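Local structure of diguanylate cyclase (Pseudomonas aeruginosa, 5M3C) at residues B[7-12]-B[63-68]; B[258-263]-B[420-425]; B[370-375]-B[396-401]. The protein belongs to the diguanylate cyclase family and joins a GGDEF domain to an EAL domain, with a calcium ion in each and guanosine-5'-triphosphate held in the first. All coordinates share one frame; numbering follows the deposited sequence.

Contact 1: residues B[7-12]-B[63-68]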
loop_
_atom_site.group_PDB
_atom_site.type_symbol
_atom_site.label_atom_id
_atom_site.label_comp_id
_atom_site.label_asym_id
_atom_site.label_seq_id
_atom_site.Cartn_x
_atom_site.Cartn_y
_atom_site.Cartn_z
ATOM N N PRO B 7 15.461 23.244 36.432
ATOM C CA PRO B 7 15.524 22.329 37.571
ATOM C C PRO B 7 15.420 20.862 37.156
ATOM O O PRO B 7 16.303 20.065 37.470
ATOM C CB PRO B 7 14.313 22.735 38.423
ATOM C CG PRO B 7 13.955 24.112 37.977
ATOM C CD PRO B 7 14.320 24.171 36.526
ATOM N N LEU B 8 14.354 20.524 36.438
ATOM C CA LEU B 8 14.056 19.138 36.092
ATOM C C LEU B 8 15.178 18.464 35.293
ATOM O O LEU B 8 15.622 17.373 35.646
ATOM C CB LEU B 8 12.728 19.073 35.327
ATOM C CG LEU B 8 12.185 17.715 34.860
ATOM C CD1 LEU B 8 12.527 17.467 33.399
ATOM C CD2 LEU B 8 12.672 16.566 35.734
ATOM N N THR B 9 15.643 19.110 34.227
ATOM C CA THR B 9 16.646 18.497 33.351
ATOM C C THR B 9 18.082 18.825 33.753
ATOM O O THR B 9 19.021 18.160 33.312
ATOM C CB THR B 9 16.464 18.929 31.884
ATOM O OG1 THR B 9 16.450 20.359 31.798
ATOM C CG2 THR B 9 15.172 18.377 31.322
ATOM N N GLY B 10 18.248 19.854 34.577
ATOM C CA GLY B 10 19.576 20.323 34.962
ATOM C C GLY B 10 20.263 21.083 33.841
ATOM O O GLY B 10 21.430 21.453 33.958
ATOM N N LEU B 11 19.536 21.316 32.753
ATOM C CA LEU B 11 20.075 22.027 31.594
ATOM C C LEU B 11 19.960 23.538 31.748
ATOM O O LEU B 11 19.084 24.032 32.458
ATOM C CB LEU B 11 19.343 21.602 30.320
ATOM C CG LEU B 11 20.081 20.660 29.368
ATOM C CD1 LEU B 11 20.795 19.540 30.112
ATOM C CD2 LEU B 11 19.097 20.102 28.349
ATOM N N PRO B 12 20.845 24.282 31.069
ATOM C CA PRO B 12 20.790 25.738 31.080
ATOM C C PRO B 12 19.488 26.252 30.482
ATOM O O PRO B 12 19.086 25.802 29.413
ATOM C CB PRO B 12 21.973 26.146 30.192
ATOM C CG PRO B 12 22.880 24.965 30.174
ATOM C CD PRO B 12 21.979 23.775 30.278
ATOM N N ALA B 63 15.951 12.117 30.367
ATOM C CA ALA B 63 16.766 11.154 29.628
ATOM C C ALA B 63 17.209 11.712 28.280
ATOM O O ALA B 63 18.363 11.549 27.879
ATOM C CB ALA B 63 15.994 9.859 29.429
ATOM N N ILE B 64 16.287 12.364 27.580
ATOM C CA ILE B 64 16.598 12.957 26.289
ATOM C C ILE B 64 17.651 14.044 26.458
ATOM O O ILE B 64 18.628 14.101 25.712
ATOM C CB ILE B 64 15.354 13.581 25.632
ATOM C CG1 ILE B 64 14.309 12.508 25.328
ATOM C CG2 ILE B 64 15.741 14.297 24.347
ATOM C CD1 ILE B 64 12.948 13.077 24.991
ATOM N N ALA B 65 17.439 14.908 27.443
ATOM C CA ALA B 65 18.350 16.018 27.693
ATOM C C ALA B 65 19.777 15.521 27.888
ATOM O O ALA B 65 20.717 16.035 27.278
ATOM C CB ALA B 65 17.895 16.800 28.916
ATOM N N GLU B 66 19.930 14.514 28.742
ATOM C CA GLU B 66 21.247 13.983 29.075
ATOM C C GLU B 66 21.929 13.327 27.875
ATOM O O GLU B 66 23.147 13.422 27.729
ATOM C CB GLU B 66 21.140 12.999 30.244
ATOM C CG GLU B 66 20.758 13.670 31.558
ATOM C CD GLU B 66 20.450 12.683 32.670
ATOM O OE1 GLU B 66 20.432 11.462 32.406
ATOM O OE2 GLU B 66 20.222 13.136 33.814
ATOM N N ARG B 67 21.153 12.680 27.009
ATOM C CA ARG B 67 21.731 12.007 25.846
ATOM C C ARG B 67 22.220 12.993 24.787
ATOM O O ARG B 67 23.197 12.723 24.091
ATOM C CB ARG B 67 20.737 11.033 25.215
ATOM C CG ARG B 67 21.358 10.191 24.111
ATOM C CD ARG B 67 20.377 9.187 23.538
ATOM N NE ARG B 67 19.965 8.201 24.529
ATOM C CZ ARG B 67 19.114 7.211 24.287
ATOM N NH1 ARG B 67 18.581 7.072 23.077
ATOM N NH2 ARG B 67 18.796 6.360 25.256
ATOM N N LEU B 68 21.537 14.125 24.652
ATOM C CA LEU B 68 21.975 15.165 23.725
ATOM C C LEU B 68 23.256 15.813 24.235
ATOM O O LEU B 68 24.192 16.058 23.469
ATOM C CB LEU B 68 20.886 16.222 23.543
ATOM C CG LEU B 68 19.728 15.823 22.626
ATOM C CD1 LEU B 68 18.519 16.702 22.898
#
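Thr9 and Leu11 meet the same methyl group, that of Ala65, and every close approach between the two segments is made to it. Ala65 sits on helix 54-70 with CB directed at the loop that precedes helix 14-31. The backbones come close here, Thr9 CA lying 6.4 Å from Ala65 CA, a spacing that the one-carbon side chain of Ala65 accommodates. Leu11 reaches over with one branch, CD2 lying 3.6 Å from Ala65 CB, while its other methyl stands farther off. Thr9 adds its carbon side, with CB 3.9 Å from Ala65 CB and CG2 scarcely more distant. The torsion of Thr9 sorts its two branches: at chi1 54° OG1 sits between the backbone N and the carbonyl carbon, and CG2 lies opposite the carbonyl carbon. The hydroxyl is thereby given to its own loop, where it hydrogen-bonds the carboxylate of Asp6 and receives a weak bond from Leu11 N at 3.4 Å. Between these two residues Gly10 turns the chain with a positive phi of 74°. Phe86 of strand 85-90 touches both Leu11 and Ala65, tying loop and helix to the sheet of the GGDEF domain. The side chain of Thr9 is about 7 Å from the bound guanosine-5'-triphosphate. Polar atoms thus shape the loop from within, whereas its attachment to the helix is apolar and rests on carbon-to-carbon contact round one methyl group.

Contact 2: residues B[258-263]-B[420-425]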
loop_
_atom_site.group_PDB
_atom_site.type_symbol
_atom_site.label_atom_id
_atom_site.label_comp_id
_atom_site.label_asym_id
_atom_site.label_seq_id
_atom_site.Cartn_x
_atom_site.Cartn_y
_atom_site.Cartn_z
ATOM N N LYS B 258 -38.810 18.353 2.520
ATOM C CA LYS B 258 -40.088 18.998 2.778
ATOM C C LYS B 258 -40.451 19.929 1.634
ATOM O O LYS B 258 -41.464 19.741 0.956
ATOM C CB LYS B 258 -40.022 19.799 4.077
ATOM C CG LYS B 258 -39.277 19.089 5.192
ATOM C CD LYS B 258 -39.882 19.406 6.545
ATOM C CE LYS B 258 -39.927 18.163 7.418
ATOM N NZ LYS B 258 -41.149 18.136 8.269
ATOM N N LEU B 259 -39.606 20.932 1.420
ATOM C CA LEU B 259 -39.877 21.973 0.437
ATOM C C LEU B 259 -40.047 21.394 -0.962
ATOM O O LEU B 259 -41.140 21.425 -1.527
ATOM C CB LEU B 259 -38.751 23.011 0.438
ATOM N N HIS B 260 -38.964 20.862 -1.515
ATOM C CA HIS B 260 -38.970 20.362 -2.882
ATOM C C HIS B 260 -39.193 18.858 -2.941
ATOM O O HIS B 260 -39.252 18.178 -1.916
ATOM C CB HIS B 260 -37.658 20.718 -3.573
ATOM C CG HIS B 260 -37.310 22.170 -3.478
ATOM N ND1 HIS B 260 -37.873 23.125 -4.297
ATOM C CD2 HIS B 260 -36.464 22.830 -2.653
ATOM C CE1 HIS B 260 -37.384 24.311 -3.984
ATOM N NE2 HIS B 260 -36.527 24.161 -2.991
ATOM N N ALA B 261 -39.314 18.351 -4.163
ATOM C CA ALA B 261 -39.585 16.943 -4.389
ATOM C C ALA B 261 -38.284 16.154 -4.437
ATOM O O ALA B 261 -37.203 16.738 -4.510
ATOM C CB ALA B 261 -40.363 16.768 -5.683
ATOM N N PRO B 262 -38.387 14.817 -4.406
ATOM C CA PRO B 262 -37.207 13.969 -4.413
ATOM C C PRO B 262 -36.496 14.082 -5.752
ATOM O O PRO B 262 -37.126 13.973 -6.805
ATOM C CB PRO B 262 -37.781 12.568 -4.203
ATOM C CG PRO B 262 -39.144 12.634 -4.794
ATOM C CD PRO B 262 -39.627 14.043 -4.600
ATOM N N PHE B 263 -35.191 14.317 -5.702
ATOM C CA PHE B 263 -34.409 14.591 -6.897
ATOM C C PHE B 263 -33.160 13.718 -6.913
ATOM O O PHE B 263 -32.186 14.019 -7.603
ATOM C CB PHE B 263 -34.002 16.065 -6.917
ATOM C CG PHE B 263 -33.085 16.450 -5.788
ATOM C CD1 PHE B 263 -33.580 16.620 -4.502
ATOM C CD2 PHE B 263 -31.729 16.630 -6.008
ATOM C CE1 PHE B 263 -32.741 16.966 -3.461
ATOM C CE2 PHE B 263 -30.884 16.976 -4.970
ATOM C CZ PHE B 263 -31.391 17.145 -3.695
ATOM N N LEU B 420 -29.265 29.149 -4.851
ATOM C CA LEU B 420 -29.090 29.118 -6.296
ATOM C C LEU B 420 -29.362 27.717 -6.837
ATOM O O LEU B 420 -29.978 27.555 -7.889
ATOM C CB LEU B 420 -27.674 29.556 -6.671
ATOM C CG LEU B 420 -27.532 30.331 -7.984
ATOM C CD1 LEU B 420 -26.108 30.222 -8.507
ATOM C CD2 LEU B 420 -28.520 29.849 -9.039
ATOM N N PHE B 421 -28.898 26.706 -6.111
ATOM C CA PHE B 421 -29.149 25.323 -6.483
ATOM C C PHE B 421 -30.648 25.074 -6.534
ATOM O O PHE B 421 -31.196 24.704 -7.576
ATOM C CB PHE B 421 -28.503 24.375 -5.470
ATOM C CG PHE B 421 -28.627 22.924 -5.834
ATOM C CD1 PHE B 421 -27.810 22.372 -6.807
ATOM C CD2 PHE B 421 -29.560 22.113 -5.206
ATOM C CE1 PHE B 421 -27.919 21.038 -7.149
ATOM C CE2 PHE B 421 -29.675 20.777 -5.543
ATOM C CZ PHE B 421 -28.853 20.240 -6.515
ATOM N N ALA B 422 -31.304 25.302 -5.399
ATOM C CA ALA B 422 -32.739 25.068 -5.269
ATOM C C ALA B 422 -33.521 25.794 -6.358
ATOM O O ALA B 422 -34.486 25.258 -6.900
ATOM C CB ALA B 422 -33.220 25.505 -3.892
ATOM N N SER B 423 -33.096 27.011 -6.678
ATOM C CA SER B 423 -33.758 27.800 -7.712
ATOM C C SER B 423 -33.450 27.305 -9.127
ATOM O O SER B 423 -34.217 27.569 -10.053
ATOM C CB SER B 423 -33.377 29.280 -7.577
ATOM O OG SER B 423 -33.455 29.952 -8.824
ATOM N N LYS B 424 -32.343 26.590 -9.304
ATOM C CA LYS B 424 -31.916 26.202 -10.649
ATOM C C LYS B 424 -32.182 24.738 -11.016
ATOM O O LYS B 424 -32.288 24.413 -12.199
ATOM C CB LYS B 424 -30.436 26.527 -10.865
ATOM C CG LYS B 424 -29.951 26.196 -12.269
ATOM C CD LYS B 424 -29.068 27.291 -12.846
ATOM C CE LYS B 424 -28.896 27.115 -14.350
ATOM N NZ LYS B 424 -28.289 28.312 -15.001
ATOM N N PHE B 425 -32.279 23.853 -10.026
ATOM C CA PHE B 425 -32.504 22.434 -10.323
ATOM C C PHE B 425 -33.677 21.826 -9.573
ATOM O O PHE B 425 -34.044 20.675 -9.825
ATOM C CB PHE B 425 -31.247 21.619 -10.016
ATOM C CG PHE B 425 -30.048 22.056 -10.795
ATOM C CD1 PHE B 425 -29.782 21.515 -12.039
ATOM C CD2 PHE B 425 -29.193 23.018 -10.288
ATOM C CE1 PHE B 425 -28.680 21.921 -12.764
ATOM C CE2 PHE B 425 -28.089 23.429 -11.006
ATOM C CZ PHE B 425 -27.832 22.881 -12.247
#
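Phe263 and Phe421 put their rings together at an angle, the two side chains crossing obliquely. From the side of Phe421 the meeting is at the rim: Phe263 CE2 comes in near the plane of that ring, 4.0 Å from Phe421 CE2, with Phe421 CZ almost as close. The torsions place the rings differently. Phe421 has CG opposite the backbone N (chi1 -176°); its CB leaves to one side of the facing segment, and the far end of the ring makes the approach. Phe263 instead has CG between the backbone N and the carbonyl carbon (chi1 64°), and its CB already points at helix 418-425. The pair lies where two elements of the EAL domain, a variant of the beta/alpha barrel, come together: helix 238-259 ends just before this loop, and helix 418-425 directly follows strand 406-417. Both phenylalanines also rest on Ala209 of strand 206-217, and Phe421 reaches Tyr195 and Pro197 of strand 192-200. A second touch lies nearer the helix end. His260, the first residue to depart from helical geometry, has its CB directed at helix 418-425, and NE2 of its ring lies 3.7 Å from Ala422 CB. This is a van der Waals meeting with a methyl group; the other nitrogen, ND1, makes a weak hydrogen bond to the carbonyl of Lys427. Trp256 bridges the two touches, its ring meeting those of both His260 and Phe421.

Contact 3: residues B[370-375]-B[396-401]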
loop_
_atom_site.group_PDB
_atom_site.type_symbol
_atom_site.label_atom_id
_atom_site.label_comp_id
_atom_site.label_asym_id
_atom_site.label_seq_id
_atom_site.Cartn_x
_atom_site.Cartn_y
_atom_site.Cartn_z
ATOM N N ILE B 370 -9.287 3.181 -20.514
ATOM C CA ILE B 370 -9.501 3.040 -19.080
ATOM C C ILE B 370 -10.938 3.355 -18.693
ATOM O O ILE B 370 -11.541 2.627 -17.915
ATOM C CB ILE B 370 -8.569 3.968 -18.282
ATOM C CG1 ILE B 370 -7.107 3.676 -18.624
ATOM C CG2 ILE B 370 -8.813 3.805 -16.790
ATOM C CD1 ILE B 370 -6.744 2.208 -18.566
ATOM N N THR B 371 -11.481 4.445 -19.224
ATOM C CA THR B 371 -12.859 4.820 -18.928
ATOM C C THR B 371 -13.803 3.729 -19.421
ATOM O O THR B 371 -14.777 3.384 -18.754
ATOM C CB THR B 371 -13.236 6.165 -19.578
ATOM O OG1 THR B 371 -12.341 7.188 -19.122
ATOM C CG2 THR B 371 -14.664 6.550 -19.224
ATOM N N ARG B 372 -13.498 3.185 -20.594
ATOM C CA ARG B 372 -14.302 2.121 -21.182
ATOM C C ARG B 372 -14.176 0.854 -20.333
ATOM O O ARG B 372 -15.131 0.095 -20.181
ATOM C CB ARG B 372 -13.839 1.865 -22.619
ATOM C CG ARG B 372 -14.941 1.509 -23.605
ATOM C CD ARG B 372 -14.617 2.063 -24.988
ATOM N NE ARG B 372 -13.182 2.023 -25.273
ATOM C CZ ARG B 372 -12.562 2.819 -26.142
ATOM N NH1 ARG B 372 -13.241 3.732 -26.827
ATOM N NH2 ARG B 372 -11.252 2.705 -26.322
ATOM N N ALA B 373 -12.990 0.641 -19.771
ATOM C CA ALA B 373 -12.741 -0.504 -18.901
ATOM C C ALA B 373 -13.495 -0.384 -17.581
ATOM O O ALA B 373 -14.156 -1.324 -17.145
ATOM C CB ALA B 373 -11.251 -0.642 -18.638
ATOM N N ILE B 374 -13.389 0.779 -16.951
ATOM C CA ILE B 374 -14.034 1.028 -15.667
ATOM C C ILE B 374 -15.547 0.849 -15.749
ATOM O O ILE B 374 -16.158 0.308 -14.831
ATOM C CB ILE B 374 -13.736 2.450 -15.161
ATOM C CG1 ILE B 374 -12.243 2.609 -14.876
ATOM C CG2 ILE B 374 -14.536 2.744 -13.903
ATOM C CD1 ILE B 374 -11.843 4.021 -14.510
ATOM N N ILE B 375 -16.148 1.314 -16.840
ATOM C CA ILE B 375 -17.588 1.168 -17.033
ATOM C C ILE B 375 -17.948 -0.312 -17.091
ATOM O O ILE B 375 -18.843 -0.773 -16.377
ATOM C CB ILE B 375 -18.067 1.875 -18.317
ATOM C CG1 ILE B 375 -17.925 3.395 -18.169
ATOM C CG2 ILE B 375 -19.516 1.510 -18.619
ATOM C CD1 ILE B 375 -18.030 4.156 -19.472
ATOM N N GLN B 396 -19.024 14.445 -22.735
ATOM C CA GLN B 396 -20.338 13.909 -22.399
ATOM C C GLN B 396 -20.855 13.008 -23.515
ATOM O O GLN B 396 -21.478 11.979 -23.250
ATOM C CB GLN B 396 -21.338 15.034 -22.136
ATOM C CG GLN B 396 -22.688 14.532 -21.644
ATOM C CD GLN B 396 -23.643 15.653 -21.288
ATOM O OE1 GLN B 396 -23.297 16.832 -21.368
ATOM N NE2 GLN B 396 -24.857 15.290 -20.890
ATOM N N SER B 397 -20.600 13.401 -24.760
ATOM C CA SER B 397 -20.987 12.585 -25.907
ATOM C C SER B 397 -20.363 11.199 -25.779
ATOM O O SER B 397 -21.072 10.193 -25.702
ATOM C CB SER B 397 -20.547 13.245 -27.218
ATOM O OG SER B 397 -21.218 14.476 -27.429
ATOM N N PHE B 398 -19.034 11.159 -25.742
ATOM C CA PHE B 398 -18.290 9.910 -25.597
ATOM C C PHE B 398 -18.924 9.014 -24.540
ATOM O O PHE B 398 -19.302 7.875 -24.816
ATOM C CB PHE B 398 -16.840 10.210 -25.207
ATOM C CG PHE B 398 -15.992 8.983 -25.008
ATOM C CD1 PHE B 398 -16.128 8.202 -23.870
ATOM C CD2 PHE B 398 -15.044 8.618 -25.954
ATOM C CE1 PHE B 398 -15.343 7.080 -23.685
ATOM C CE2 PHE B 398 -14.257 7.497 -25.773
ATOM C CZ PHE B 398 -14.406 6.727 -24.637
ATOM N N LEU B 399 -19.041 9.543 -23.328
ATOM C CA LEU B 399 -19.555 8.781 -22.198
ATOM C C LEU B 399 -20.901 8.127 -22.500
ATOM O O LEU B 399 -21.225 7.080 -21.936
ATOM C CB LEU B 399 -19.671 9.678 -20.964
ATOM C CG LEU B 399 -18.337 10.114 -20.348
ATOM C CD1 LEU B 399 -18.531 11.262 -19.371
ATOM C CD2 LEU B 399 -17.642 8.944 -19.669
ATOM N N THR B 400 -21.683 8.734 -23.388
ATOM C CA THR B 400 -23.011 8.212 -23.712
ATOM C C THR B 400 -22.939 7.057 -24.710
ATOM O O THR B 400 -23.671 6.074 -24.581
ATOM C CB THR B 400 -23.935 9.313 -24.267
ATOM O OG1 THR B 400 -23.841 10.480 -23.441
ATOM C CG2 THR B 400 -25.381 8.831 -24.300
ATOM N N HIS B 401 -22.057 7.176 -25.698
ATOM C CA HIS B 401 -21.873 6.120 -26.693
ATOM C C HIS B 401 -21.161 4.913 -26.087
ATOM O O HIS B 401 -21.168 3.827 -26.669
ATOM C CB HIS B 401 -21.068 6.631 -27.893
ATOM C CG HIS B 401 -21.720 7.763 -28.628
ATOM N ND1 HIS B 401 -22.838 7.596 -29.415
ATOM C CD2 HIS B 401 -21.396 9.076 -28.709
ATOM C CE1 HIS B 401 -23.182 8.758 -29.941
ATOM N NE2 HIS B 401 -22.323 9.673 -29.528
#
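Thr371 and Leu399 mark the nearest approach of two helical backbones, their CA atoms 8.4 Å apart, a separation that leaves the side chains to make the contact. Segment 370-375 is an inner part of helix 365-380, and segment 396-401 forms the last turns of helix 393-401, where Ser397 O accepts from both Thr400 N and His401 N. Thr400 OG1 donates back along its own helix to Gln396 O at 2.8 Å, well tilted from the carbonyl plane. Across the interface, methyl meets methyl: Thr371 CG2 is 3.8 Å from Leu399 CD2, the two side chains crossing at about a right angle. Thr371 can offer its methyl because chi1 of -58° sets CG2 opposite the backbone N, while OG1 bonds to Asp367 O one turn earlier. Both helices belong to the outer layer of the EAL barrel: helix 365-380 is the main helix of the beta-alpha-beta connection between parallel strands 350-353 and 384-387, and helix 393-401 follows the second of them. Farther out, Arg372 bends at chi2 and chi3 to bring its guanidinium beside the Phe398 ring, NH1 lying 3.9 Å from CZ of Phe398 while also keeping a long, weak ion pair with Glu402. The two flat groups are inclined by 35°, and the approach is oblique. On the adjoining surface of helix 365-380, Ile370 and Ala373 pack against Leu340 and Ser380 of the second subunit.

Overall arrangement
Contact 1 is the buried one of the three and stands alone in the GGDEF domain, its centre 65 Å from that of contact 2 and 64 Å from that of contact 3, on the opposite side of the chain's centre. Contacts 2 and 3 share the EAL barrel and are partly buried; their nearest atoms are about 11 Å apart, and residues of both lean on strand 406-417. Place and chemistry go together. A close loop-to-helix approach is bridged by aliphatic carbons round one alanine, a helix end meeting the last helix uses aromatic rings, and two outer helices combine methyl packing with an arginine beside a phenylalanine. Among them, contact 3 alone adjoins the second subunit.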